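Local coordinates for MutT related protein (PDB 3GRN), which probably acts as a hydrolase of the MutT-like Nudix family, whose members typically cleave diphosphate linkages in nucleotide derivatives, at residues 11-17 against 89-95; 41-45 against 57-63; 52-56 against 67-71; 113-117 against 130-134. One frame throughout, in Å; residues are numbered along the deposited sequence.

Contact 1 of 4, residues 11-17 against 89-95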
loop_
_atom_site.group_PDB
_atom_site.type_symbol
_atom_site.label_atom_id
_atom_site.label_comp_id
_atom_site.label_asym_id
_atom_site.label_seq_id
_atom_site.Cartn_x
_atom_site.Cartn_y
_atom_site.Cartn_z
ATOM N N VAL A 11 5.118 11.573 -3.427
ATOM C CA VAL A 11 6.145 11.561 -4.472
ATOM C C VAL A 11 5.707 10.721 -5.678
ATOM O O VAL A 11 5.074 9.674 -5.527
ATOM C CB VAL A 11 7.502 11.060 -3.923
ATOM C CG1 VAL A 11 8.126 12.094 -2.993
ATOM C CG2 VAL A 11 7.329 9.731 -3.157
ATOM N N TYR A 12 6.025 11.200 -6.871
ATOM C CA TYR A 12 5.751 10.462 -8.125
ATOM C C TYR A 12 7.013 10.294 -8.965
ATOM O O TYR A 12 7.971 11.076 -8.827
ATOM C CB TYR A 12 4.640 11.132 -8.924
ATOM C CG TYR A 12 3.336 11.105 -8.157
ATOM C CD1 TYR A 12 2.545 9.951 -8.155
ATOM C CD2 TYR A 12 2.927 12.185 -7.385
ATOM C CE1 TYR A 12 1.344 9.878 -7.438
ATOM C CE2 TYR A 12 1.714 12.111 -6.634
ATOM C CZ TYR A 12 0.948 10.943 -6.668
ATOM O OH TYR A 12 -0.242 10.839 -5.968
ATOM N N ALA A 13 7.016 9.255 -9.825
ATOM C CA ALA A 13 8.173 9.015 -10.714
ATOM C C ALA A 13 7.783 9.089 -12.170
ATOM O O ALA A 13 6.746 8.548 -12.560
ATOM C CB ALA A 13 8.790 7.666 -10.436
ATOM N N LEU A 14 8.620 9.762 -12.962
ATOM C CA LEU A 14 8.515 9.748 -14.421
ATOM C C LEU A 14 9.464 8.669 -14.924
ATOM O O LEU A 14 10.689 8.834 -14.889
ATOM C CB LEU A 14 8.945 11.083 -15.032
ATOM C CG LEU A 14 8.075 12.292 -14.759
ATOM C CD1 LEU A 14 8.728 13.530 -15.411
ATOM C CD2 LEU A 14 6.656 12.100 -15.264
ATOM N N ILE A 15 8.884 7.574 -15.386
ATOM C CA ILE A 15 9.671 6.425 -15.820
ATOM C C ILE A 15 9.369 6.205 -17.282
ATOM O O ILE A 15 8.210 6.007 -17.626
ATOM C CB ILE A 15 9.292 5.177 -15.021
ATOM C CG1 ILE A 15 9.632 5.390 -13.540
ATOM C CG2 ILE A 15 9.996 3.947 -15.562
ATOM C CD1 ILE A 15 9.213 4.273 -12.653
ATOM N N ARG A 16 10.422 6.185 -18.110
ATOM C CA ARG A 16 10.264 6.027 -19.563
ATOM C C ARG A 16 10.805 4.695 -20.069
ATOM O O ARG A 16 11.687 4.105 -19.456
ATOM C CB ARG A 16 10.964 7.159 -20.326
ATOM C CG ARG A 16 10.532 8.551 -19.926
ATOM C CD ARG A 16 11.535 9.544 -20.471
ATOM N NE ARG A 16 11.435 10.850 -19.835
ATOM C CZ ARG A 16 11.991 11.169 -18.670
ATOM N NH1 ARG A 16 12.697 10.275 -17.981
ATOM N NH2 ARG A 16 11.829 12.392 -18.188
ATOM N N ASN A 17 10.258 4.240 -21.196
ATOM C CA ASN A 17 10.763 3.048 -21.865
ATOM C C ASN A 17 11.775 3.438 -22.935
ATOM O O ASN A 17 12.097 4.622 -23.085
ATOM C CB ASN A 17 9.619 2.189 -22.445
ATOM C CG ASN A 17 8.777 2.909 -23.518
ATOM O OD1 ASN A 17 9.099 4.003 -23.985
ATOM N ND2 ASN A 17 7.681 2.268 -23.907
ATOM N N VAL A 89 7.753 15.403 -8.080
ATOM C CA VAL A 89 7.886 14.464 -9.192
ATOM C C VAL A 89 9.378 14.303 -9.489
ATOM O O VAL A 89 10.092 15.297 -9.650
ATOM C CB VAL A 89 7.134 14.924 -10.461
ATOM C CG1 VAL A 89 7.299 13.881 -11.524
ATOM C CG2 VAL A 89 5.629 15.141 -10.175
ATOM N N PHE A 90 9.829 13.052 -9.522
ATOM C CA PHE A 90 11.217 12.714 -9.785
ATOM C C PHE A 90 11.369 12.091 -11.156
ATOM O O PHE A 90 10.462 11.389 -11.640
ATOM C CB PHE A 90 11.715 11.733 -8.724
ATOM C CG PHE A 90 11.966 12.377 -7.397
ATOM C CD1 PHE A 90 13.233 12.884 -7.092
ATOM C CD2 PHE A 90 10.946 12.468 -6.447
ATOM C CE1 PHE A 90 13.473 13.485 -5.864
ATOM C CE2 PHE A 90 11.171 13.085 -5.223
ATOM C CZ PHE A 90 12.425 13.599 -4.922
ATOM N N ASP A 91 12.513 12.351 -11.781
ATOM C CA ASP A 91 12.802 11.745 -13.054
ATOM C C ASP A 91 13.487 10.401 -12.797
ATOM O O ASP A 91 14.538 10.322 -12.157
ATOM C CB ASP A 91 13.640 12.687 -13.927
ATOM C CG ASP A 91 13.619 12.289 -15.395
ATOM O OD1 ASP A 91 13.911 11.115 -15.699
ATOM O OD2 ASP A 91 13.319 13.152 -16.250
ATOM N N GLY A 92 12.856 9.347 -13.296
ATOM C CA GLY A 92 13.295 7.982 -13.068
ATOM C C GLY A 92 14.069 7.443 -14.260
ATOM O O GLY A 92 14.503 6.295 -14.241
ATOM N N GLY A 93 14.227 8.261 -15.296
ATOM C CA GLY A 93 15.098 7.907 -16.420
ATOM C C GLY A 93 14.422 6.975 -17.403
ATOM O O GLY A 93 13.206 7.028 -17.583
ATOM N N TYR A 94 15.227 6.121 -18.039
ATOM C CA TYR A 94 14.766 5.192 -19.072
ATOM C C TYR A 94 15.073 3.779 -18.615
ATOM O O TYR A 94 16.213 3.491 -18.225
ATOM C CB TYR A 94 15.479 5.454 -20.410
ATOM C CG TYR A 94 15.146 6.770 -21.070
ATOM C CD1 TYR A 94 14.282 6.818 -22.152
ATOM C CD2 TYR A 94 15.719 7.970 -20.625
ATOM C CE1 TYR A 94 13.972 8.021 -22.774
ATOM C CE2 TYR A 94 15.411 9.181 -21.233
ATOM C CZ TYR A 94 14.540 9.194 -22.312
ATOM O OH TYR A 94 14.220 10.380 -22.929
ATOM N N VAL A 95 14.058 2.911 -18.648
ATOM C CA VAL A 95 14.184 1.524 -18.196
ATOM C C VAL A 95 13.690 0.494 -19.211
ATOM O O VAL A 95 12.879 0.786 -20.090
ATOM C CB VAL A 95 13.463 1.232 -16.827
ATOM C CG1 VAL A 95 13.961 2.151 -15.701
ATOM C CG2 VAL A 95 11.938 1.286 -16.975
#

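Contact 2 of 4, residues 41-45 against 57-63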
loop_
_atom_site.group_PDB
_atom_site.type_symbol
_atom_site.label_atom_id
_atom_site.label_comp_id
_atom_site.label_asym_id
_atom_site.label_seq_id
_atom_site.Cartn_x
_atom_site.Cartn_y
_atom_site.Cartn_z
ATOM N N PRO A 41 3.320 6.291 -11.107
ATOM C CA PRO A 41 3.849 5.526 -9.970
ATOM C C PRO A 41 4.263 6.472 -8.856
ATOM O O PRO A 41 4.830 7.513 -9.136
ATOM C CB PRO A 41 5.098 4.853 -10.547
ATOM C CG PRO A 41 4.879 4.829 -11.991
ATOM C CD PRO A 41 4.105 6.047 -12.332
ATOM N N GLY A 42 3.905 6.142 -7.631
ATOM C CA GLY A 42 4.275 6.968 -6.477
ATOM C C GLY A 42 3.221 6.909 -5.410
ATOM O O GLY A 42 2.303 6.078 -5.481
ATOM N N GLY A 43 3.331 7.786 -4.414
ATOM C CA GLY A 43 2.346 7.804 -3.342
ATOM C C GLY A 43 2.869 8.576 -2.160
ATOM O O GLY A 43 3.868 9.294 -2.287
ATOM N N LYS A 44 2.240 8.353 -1.002
ATOM C CA LYS A 44 2.537 9.142 0.202
ATOM C C LYS A 44 3.904 8.823 0.809
ATOM O O LYS A 44 4.321 7.652 0.882
ATOM C CB LYS A 44 1.444 8.955 1.263
ATOM C CG LYS A 44 0.019 9.092 0.771
ATOM C CD LYS A 44 -0.955 8.833 1.927
ATOM C CE LYS A 44 -2.410 8.961 1.506
ATOM N NZ LYS A 44 -3.050 7.657 1.186
ATOM N N VAL A 45 4.612 9.874 1.249
ATOM C CA VAL A 45 5.927 9.703 1.896
ATOM C C VAL A 45 5.675 9.308 3.360
ATOM O O VAL A 45 4.785 9.866 3.998
ATOM C CB VAL A 45 6.820 10.987 1.808
ATOM C CG1 VAL A 45 8.133 10.773 2.553
ATOM C CG2 VAL A 45 7.155 11.297 0.370
ATOM N N ARG A 57 10.871 3.342 -3.009
ATOM C CA ARG A 57 10.011 2.388 -2.285
ATOM C C ARG A 57 8.669 2.247 -2.981
ATOM O O ARG A 57 8.226 1.141 -3.252
ATOM C CB ARG A 57 9.797 2.865 -0.845
ATOM C CG ARG A 57 8.832 1.987 -0.051
ATOM C CD ARG A 57 8.506 2.568 1.327
ATOM N NE ARG A 57 8.048 3.966 1.305
ATOM C CZ ARG A 57 6.816 4.384 1.057
ATOM N NH1 ARG A 57 5.830 3.540 0.748
ATOM N NH2 ARG A 57 6.569 5.692 1.098
ATOM N N GLU A 58 8.031 3.378 -3.291
ATOM C CA GLU A 58 6.730 3.364 -3.986
ATOM C C GLU A 58 6.798 2.743 -5.380
ATOM O O GLU A 58 5.918 1.973 -5.764
ATOM C CB GLU A 58 6.169 4.778 -4.044
ATOM C CG GLU A 58 5.755 5.259 -2.650
ATOM C CD GLU A 58 4.403 4.742 -2.153
ATOM O OE1 GLU A 58 3.696 4.025 -2.887
ATOM O OE2 GLU A 58 4.040 5.080 -0.998
ATOM N N VAL A 59 7.828 3.082 -6.129
ATOM C CA VAL A 59 8.002 2.530 -7.467
ATOM C C VAL A 59 8.212 1.014 -7.402
ATOM O O VAL A 59 7.542 0.291 -8.135
ATOM C CB VAL A 59 9.120 3.225 -8.211
ATOM C CG1 VAL A 59 9.507 2.442 -9.454
ATOM C CG2 VAL A 59 8.641 4.622 -8.578
ATOM N N TRP A 60 9.074 0.551 -6.491
ATOM C CA TRP A 60 9.279 -0.902 -6.348
ATOM C C TRP A 60 7.992 -1.638 -5.989
ATOM O O TRP A 60 7.638 -2.617 -6.653
ATOM C CB TRP A 60 10.394 -1.321 -5.400
ATOM C CG TRP A 60 10.688 -2.806 -5.686
ATOM C CD1 TRP A 60 11.382 -3.318 -6.769
ATOM C CD2 TRP A 60 10.200 -3.938 -4.963
ATOM N NE1 TRP A 60 11.381 -4.698 -6.726
ATOM C CE2 TRP A 60 10.668 -5.102 -5.632
ATOM C CE3 TRP A 60 9.428 -4.091 -3.804
ATOM C CZ2 TRP A 60 10.400 -6.389 -5.171
ATOM C CZ3 TRP A 60 9.157 -5.382 -3.359
ATOM C CH2 TRP A 60 9.644 -6.507 -4.037
ATOM N N GLU A 61 7.251 -1.130 -4.998
ATOM C CA GLU A 61 6.060 -1.835 -4.528
ATOM C C GLU A 61 4.941 -1.837 -5.547
ATOM O O GLU A 61 4.179 -2.788 -5.612
ATOM C CB GLU A 61 5.567 -1.260 -3.201
ATOM C CG GLU A 61 6.559 -1.464 -2.086
ATOM C CD GLU A 61 5.995 -1.132 -0.717
ATOM O OE1 GLU A 61 4.833 -0.643 -0.637
ATOM O OE2 GLU A 61 6.734 -1.358 0.270
ATOM N N GLU A 62 4.878 -0.792 -6.389
ATOM C CA GLU A 62 3.775 -0.681 -7.340
ATOM C C GLU A 62 4.029 -1.354 -8.680
ATOM O O GLU A 62 3.085 -1.690 -9.400
ATOM C CB GLU A 62 3.438 0.781 -7.573
ATOM C CG GLU A 62 2.919 1.430 -6.285
ATOM C CD GLU A 62 2.569 2.869 -6.430
ATOM O OE1 GLU A 62 2.907 3.472 -7.462
ATOM O OE2 GLU A 62 1.954 3.390 -5.482
ATOM N N THR A 63 5.310 -1.471 -9.041
ATOM C CA THR A 63 5.667 -1.882 -10.406
ATOM C C THR A 63 6.756 -2.959 -10.491
ATOM O O THR A 63 6.975 -3.509 -11.565
ATOM C CB THR A 63 6.188 -0.696 -11.262
ATOM O OG1 THR A 63 7.499 -0.337 -10.826
ATOM C CG2 THR A 63 5.236 0.556 -11.247
#

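Contact 3 of 4, residues 52-56 against 67-71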
loop_
_atom_site.group_PDB
_atom_site.type_symbol
_atom_site.label_atom_id
_atom_site.label_comp_id
_atom_site.label_asym_id
_atom_site.label_seq_id
_atom_site.Cartn_x
_atom_site.Cartn_y
_atom_site.Cartn_z
ATOM N N LYS A 52 13.587 10.807 -1.770
ATOM C CA LYS A 52 14.164 9.857 -2.719
ATOM C C LYS A 52 14.014 8.397 -2.263
ATOM O O LYS A 52 13.825 7.512 -3.100
ATOM C CB LYS A 52 15.626 10.199 -3.023
ATOM C CG LYS A 52 15.746 11.310 -4.101
ATOM C CD LYS A 52 17.141 11.396 -4.727
ATOM C CE LYS A 52 17.191 12.502 -5.754
ATOM N NZ LYS A 52 18.361 12.352 -6.683
ATOM N N GLU A 53 14.058 8.165 -0.949
ATOM C CA GLU A 53 13.800 6.822 -0.392
ATOM C C GLU A 53 12.344 6.475 -0.656
ATOM O O GLU A 53 12.026 5.362 -1.070
ATOM C CB GLU A 53 14.062 6.773 1.118
ATOM C CG GLU A 53 15.519 6.557 1.532
ATOM C CD GLU A 53 15.828 6.933 3.004
ATOM O OE1 GLU A 53 14.934 7.411 3.753
ATOM O OE2 GLU A 53 16.997 6.747 3.415
ATOM N N GLY A 54 11.459 7.445 -0.408
ATOM C CA GLY A 54 10.038 7.277 -0.657
ATOM C C GLY A 54 9.693 6.914 -2.089
ATOM O O GLY A 54 8.917 5.994 -2.333
ATOM N N VAL A 55 10.274 7.632 -3.040
ATOM C CA VAL A 55 9.870 7.377 -4.420
ATOM C C VAL A 55 10.402 6.014 -4.893
ATOM O O VAL A 55 9.665 5.292 -5.566
ATOM C CB VAL A 55 10.172 8.577 -5.360
ATOM C CG1 VAL A 55 11.642 8.744 -5.557
ATOM C CG2 VAL A 55 9.367 8.481 -6.652
ATOM N N ALA A 56 11.613 5.637 -4.492
ATOM C CA ALA A 56 12.135 4.309 -4.875
ATOM C C ALA A 56 11.275 3.172 -4.271
ATOM O O ALA A 56 10.967 2.205 -4.960
ATOM C CB ALA A 56 13.600 4.164 -4.494
ATOM N N MET A 67 14.590 1.450 -9.034
ATOM C CA MET A 67 15.068 2.708 -9.581
ATOM C C MET A 67 15.916 3.453 -8.541
ATOM O O MET A 67 15.635 3.403 -7.340
ATOM C CB MET A 67 13.872 3.556 -10.076
ATOM C CG MET A 67 13.164 4.427 -8.998
ATOM S SD MET A 67 12.487 5.904 -9.760
ATOM C CE MET A 67 11.825 6.659 -8.336
ATOM N N VAL A 68 16.968 4.119 -9.005
ATOM C CA VAL A 68 17.593 5.173 -8.220
ATOM C C VAL A 68 17.104 6.502 -8.813
ATOM O O VAL A 68 17.300 6.772 -10.002
ATOM C CB VAL A 68 19.157 5.036 -8.091
ATOM C CG1 VAL A 68 19.827 4.726 -9.421
ATOM C CG2 VAL A 68 19.773 6.276 -7.432
ATOM N N PRO A 69 16.382 7.291 -7.999
ATOM C CA PRO A 69 15.756 8.520 -8.489
ATOM C C PRO A 69 16.807 9.514 -8.961
ATOM O O PRO A 69 17.832 9.679 -8.301
ATOM C CB PRO A 69 15.045 9.071 -7.247
ATOM C CG PRO A 69 14.940 7.909 -6.312
ATOM C CD PRO A 69 16.115 7.058 -6.567
ATOM N N GLY A 70 16.545 10.145 -10.105
ATOM C CA GLY A 70 17.414 11.173 -10.645
ATOM C C GLY A 70 16.960 12.533 -10.146
ATOM O O GLY A 70 16.528 12.683 -9.003
ATOM N N ASP A 71 17.035 13.532 -11.006
ATOM C CA ASP A 71 16.732 14.891 -10.582
ATOM C C ASP A 71 15.226 15.095 -10.352
ATOM O O ASP A 71 14.391 14.346 -10.863
ATOM C CB ASP A 71 17.215 15.879 -11.640
ATOM C CG ASP A 71 18.722 15.837 -11.840
ATOM O OD1 ASP A 71 19.465 15.663 -10.844
ATOM O OD2 ASP A 71 19.160 15.994 -12.999
HETATM O O HOH W 1 12.474 1.361 -7.002
#

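Contact 4 of 4, residues 113-117 against 130-134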
loop_
_atom_site.group_PDB
_atom_site.type_symbol
_atom_site.label_atom_id
_atom_site.label_comp_id
_atom_site.label_asym_id
_atom_site.label_seq_id
_atom_site.Cartn_x
_atom_site.Cartn_y
_atom_site.Cartn_z
ATOM N N LEU A 113 4.043 11.539 -24.566
ATOM C CA LEU A 113 3.657 12.886 -24.156
ATOM C C LEU A 113 2.509 13.456 -24.979
ATOM O O LEU A 113 1.573 14.019 -24.414
ATOM C CB LEU A 113 4.860 13.826 -24.228
ATOM C CG LEU A 113 4.675 15.281 -23.784
ATOM C CD1 LEU A 113 4.345 15.368 -22.291
ATOM C CD2 LEU A 113 5.944 16.020 -24.093
ATOM N N GLU A 114 2.582 13.292 -26.300
ATOM C CA GLU A 114 1.500 13.714 -27.200
ATOM C C GLU A 114 0.146 13.139 -26.795
ATOM O O GLU A 114 -0.831 13.883 -26.700
ATOM C CB GLU A 114 1.815 13.337 -28.650
ATOM C CG GLU A 114 0.873 13.975 -29.666
ATOM C CD GLU A 114 0.754 13.183 -30.963
ATOM O OE1 GLU A 114 0.255 13.758 -31.955
ATOM O OE2 GLU A 114 1.147 11.993 -30.993
ATOM N N LYS A 115 0.087 11.829 -26.538
ATOM C CA LYS A 115 -1.179 11.205 -26.149
ATOM C C LYS A 115 -1.604 11.631 -24.747
ATOM O O LYS A 115 -2.798 11.747 -24.483
ATOM C CB LYS A 115 -1.142 9.672 -26.243
ATOM C CG LYS A 115 -0.468 9.057 -27.474
ATOM C CD LYS A 115 -1.189 9.317 -28.781
ATOM C CE LYS A 115 -0.428 8.670 -29.935
ATOM N NZ LYS A 115 -0.684 9.347 -31.236
ATOM N N ILE A 116 -0.633 11.848 -23.852
ATOM C CA ILE A 116 -0.916 12.411 -22.523
ATOM C C ILE A 116 -1.608 13.782 -22.644
ATOM O O ILE A 116 -2.625 14.041 -21.987
ATOM C CB ILE A 116 0.362 12.491 -21.622
ATOM C CG1 ILE A 116 0.834 11.088 -21.201
ATOM C CG2 ILE A 116 0.096 13.342 -20.403
ATOM C CD1 ILE A 116 2.239 11.042 -20.575
ATOM N N LEU A 117 -1.066 14.640 -23.507
ATOM C CA LEU A 117 -1.694 15.924 -23.831
ATOM C C LEU A 117 -2.722 15.709 -24.956
ATOM O O LEU A 117 -2.603 16.265 -26.056
ATOM C CB LEU A 117 -0.626 16.949 -24.230
ATOM C CG LEU A 117 0.602 17.103 -23.324
ATOM C CD1 LEU A 117 1.715 17.899 -24.011
ATOM C CD2 LEU A 117 0.240 17.721 -21.970
ATOM N N PHE A 130 2.363 17.742 -16.990
ATOM C CA PHE A 130 3.030 17.336 -18.231
ATOM C C PHE A 130 3.128 18.480 -19.231
ATOM O O PHE A 130 4.104 18.573 -19.956
ATOM C CB PHE A 130 2.354 16.138 -18.856
ATOM C CG PHE A 130 2.782 14.827 -18.264
ATOM C CD1 PHE A 130 3.991 14.248 -18.637
ATOM C CD2 PHE A 130 1.973 14.168 -17.332
ATOM C CE1 PHE A 130 4.385 13.021 -18.110
ATOM C CE2 PHE A 130 2.359 12.938 -16.805
ATOM C CZ PHE A 130 3.573 12.370 -17.194
ATOM N N GLU A 131 2.138 19.363 -19.236
ATOM C CA GLU A 131 2.182 20.547 -20.096
ATOM C C GLU A 131 3.316 21.483 -19.673
ATOM O O GLU A 131 4.041 22.009 -20.511
ATOM C CB GLU A 131 0.836 21.276 -20.081
ATOM C CG GLU A 131 0.339 21.705 -21.468
ATOM C CD GLU A 131 1.385 22.458 -22.282
ATOM O OE1 GLU A 131 1.800 23.558 -21.857
ATOM O OE2 GLU A 131 1.794 21.946 -23.350
ATOM N N ARG A 132 3.485 21.647 -18.363
ATOM C CA ARG A 132 4.550 22.447 -17.778
ATOM C C ARG A 132 5.927 21.785 -17.966
ATOM O O ARG A 132 6.882 22.447 -18.363
ATOM C CB ARG A 132 4.214 22.686 -16.290
ATOM C CG ARG A 132 5.252 23.379 -15.446
ATOM C CD ARG A 132 4.663 23.769 -14.064
ATOM N NE ARG A 132 4.225 22.625 -13.241
ATOM C CZ ARG A 132 2.952 22.300 -13.010
ATOM N NH1 ARG A 132 1.974 23.021 -13.544
ATOM N NH2 ARG A 132 2.644 21.255 -12.251
ATOM N N PHE A 133 6.020 20.477 -17.700
ATOM C CA PHE A 133 7.256 19.710 -17.903
ATOM C C PHE A 133 7.770 19.822 -19.349
ATOM O O PHE A 133 8.964 20.015 -19.572
ATOM C CB PHE A 133 7.012 18.245 -17.542
ATOM C CG PHE A 133 8.224 17.370 -17.657
ATOM C CD1 PHE A 133 9.243 17.436 -16.707
ATOM C CD2 PHE A 133 8.339 16.459 -18.712
ATOM C CE1 PHE A 133 10.361 16.610 -16.804
ATOM C CE2 PHE A 133 9.447 15.625 -18.813
ATOM C CZ PHE A 133 10.463 15.707 -17.863
ATOM N N ASP A 134 6.848 19.699 -20.301
ATOM C CA ASP A 134 7.144 19.782 -21.739
ATOM C C ASP A 134 7.765 21.133 -22.113
ATOM O O ASP A 134 8.757 21.189 -22.851
ATOM C CB ASP A 134 5.863 19.539 -22.548
ATOM C CG ASP A 134 6.087 19.581 -24.066
ATOM O OD1 ASP A 134 7.113 19.062 -24.560
ATOM O OD2 ASP A 134 5.202 20.114 -24.771
#

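Contact 1 of 4, residues 11-17 against 89-95
Y12 O accepts F90 N and F90 O accepts L14 N (2.8 Å), as in parallel strands. L14 O takes G92 N. L14 lies opposite D91 but R16 opposite Y94, one residue further along, a beta bulge; R16 N bonds to G93 O (3.0 Å) and V95 N to R16 O, on either side of Y94. R16 is modelled in two conformers; in the one described, the guanidinium grips D91 end-on, NH1 to OD1 (2.7 Å) and NH2 to OD2 (2.6 Å), OD2 being met from above the carboxylate plane. With CG anti to the backbone N (chi1 -163°), D91 also offers OD1 to G93 N (2.9 Å), an Asx turn. Replacing D91 by alanine would probably leave the R16 guanidinium without its counter-charge and the G93 N-H without this acceptor. Apolar contacts follow: R16 CD sits over a face of the Y94 ring, 3.9 Å from the centroid, in a CH-pi contact; L14 CG meets V89 CG1 (3.7 Å), and I15 CG2 meets V95 CG2 (3.6 Å). This is the parallel pair in the otherwise antiparallel run of the mixed sheet of the Nudix fold.

Contact 2 of 4, residues 41-45 against 57-63
P41 begins the contact with its ring lying on helix 57-63, CB 4.1 Å from V59 CG2. At G42 the interaction turns polar: its backbone N donates to E62 OE1 (2.9 Å, N-H...O angle 160°), on the syn side but well out of the carboxylate plane. E62 reaches the strand because its chain is extended beyond CG. E58 lays CB and CG against the G42-G43 backbone, and the bend at chi2 (-80°) turns its carboxylate along the strand, OE2 toward K44. G43 sits where a side chain would collide with E58 OE1, which lets strand and helix approach closely. K44 O receives R57 NH2 in the carbonyl plane (3.0 Å) and itself lies in the guanidinium plane, at its edge. The K44 amine pairs with E120 of the second subunit. R57 bends at chi3 to make this bond; its NE pairs with E49, and NH1 forms a salt bridge with E58 OE2 (2.9 Å), though the hydrogen bond within it is bent and weak. Glycines and carbonyls thus face a glutamate-rich Nudix-box helix; such glutamates bind divalent metal in relatives, and the acidic cluster, with a glycerol bonded to E58 OE2, is consistent with a comparable metal site.

Contact 3 of 4, residues 52-56 against 67-71
K52 and A56, one helical turn apart, face P69 and M67 of the irregular segment 67-71, with CA atoms 6.1 Å apart for K52 and P69 and 5.8 Å for A56 and M67. The turn belongs to the helix of the Nudix box, and the segment leads from that helix toward strand 72-79. V55 is the apolar centre. The M67 methyl CE fits into the fork of its two branches, 3.5 Å from CG1, closer than usual van der Waals contact. M67 gets there with a chain extended beyond CG, its first torsion (chi1 85°) setting CG between the backbone N and the carbonyl carbon. P69 packs beside it: CG meets the same V55 CG1 just as tightly and also lies near K52 O. The aliphatic part of K52 passes over this proline, CG to P69 CB 3.9 Å, and the extended chain carries NZ on to two carbonyls, G70 O (3.0 Å) and P69 O (3.2 Å), approaching each from above its plane. F90 of strand 84-94 touches both K52 and V55. A56 CB rests against M67 O, and beyond it a water donates to A56 O (2.7 Å) and accepts from M67 N (2.9 Å).

Contact 4 of 4, residues 113-117 against 130-134
F130 lies against L113, I116 and L117, and its side chain meets all three in turn. Its CB lies among three branches: I116 CG2 at 3.9 Å, with L113 CD1 and L117 CD2 slightly farther off. CG touches I116 CG2, and so does CD2, at 3.7 Å, while CD1 meets L113 CD1 at 3.8 Å. Farther out, CE1 and CZ lie beneath I116 CD1, which sits over one face of the ring, offset toward its rim: a CH-pi contact 16° off the normal. I116 can lay both branches along the same ring because CG1 is anti to the carbonyl carbon (chi1 -70°) and CG2 is anti to the backbone N, with the chain continuing extended to CD1. At the outer end CZ meets L14 of the sheet, and F22 packs edge-to-face with the ring. Glycine at F130 would probably open a gap between the short helix 113-116 and helix 124-137, leaving I116 and L113 without their aromatic partner.

Flanking the ring, L117, just past the end of the short helix, sets CD2 against E131 N at 3.7 Å, and L113 CD2 comes to 3.3 Å from D134 OD1. L117 CD2 thus lies on the backbone and aliphatic part of E131, while L113 CD2 lies against the D134 carboxylate. The contact therefore rests on apolar packing round the buried F130 ring, with no hydrogen bond or salt bridge between the segments.

How the contacts relate
Contact 1 joins the others through its strands. V11 O and A13 N make probable hydrogen bonds to G43 N (2.8 Å) and P41 O (2.9 Å) of contact 2, continuing the sheet, and D91 is similarly bonded to G70 and D71 of contact 3. Contacts 2 and 3 share helix 51-63 and meet where V59 CG2 lies 3.8 Å from M67 CE. On the other face of the sheet contact 4 reaches contact 1 through L14 CD2 and F130 CZ (3.6 Å), but its centre is about 22 Å from that of contact 2. A glycerol beside E58, probably from the crystallisation liquor, lies by the glutamate cluster and may mark the likely active-site pocket.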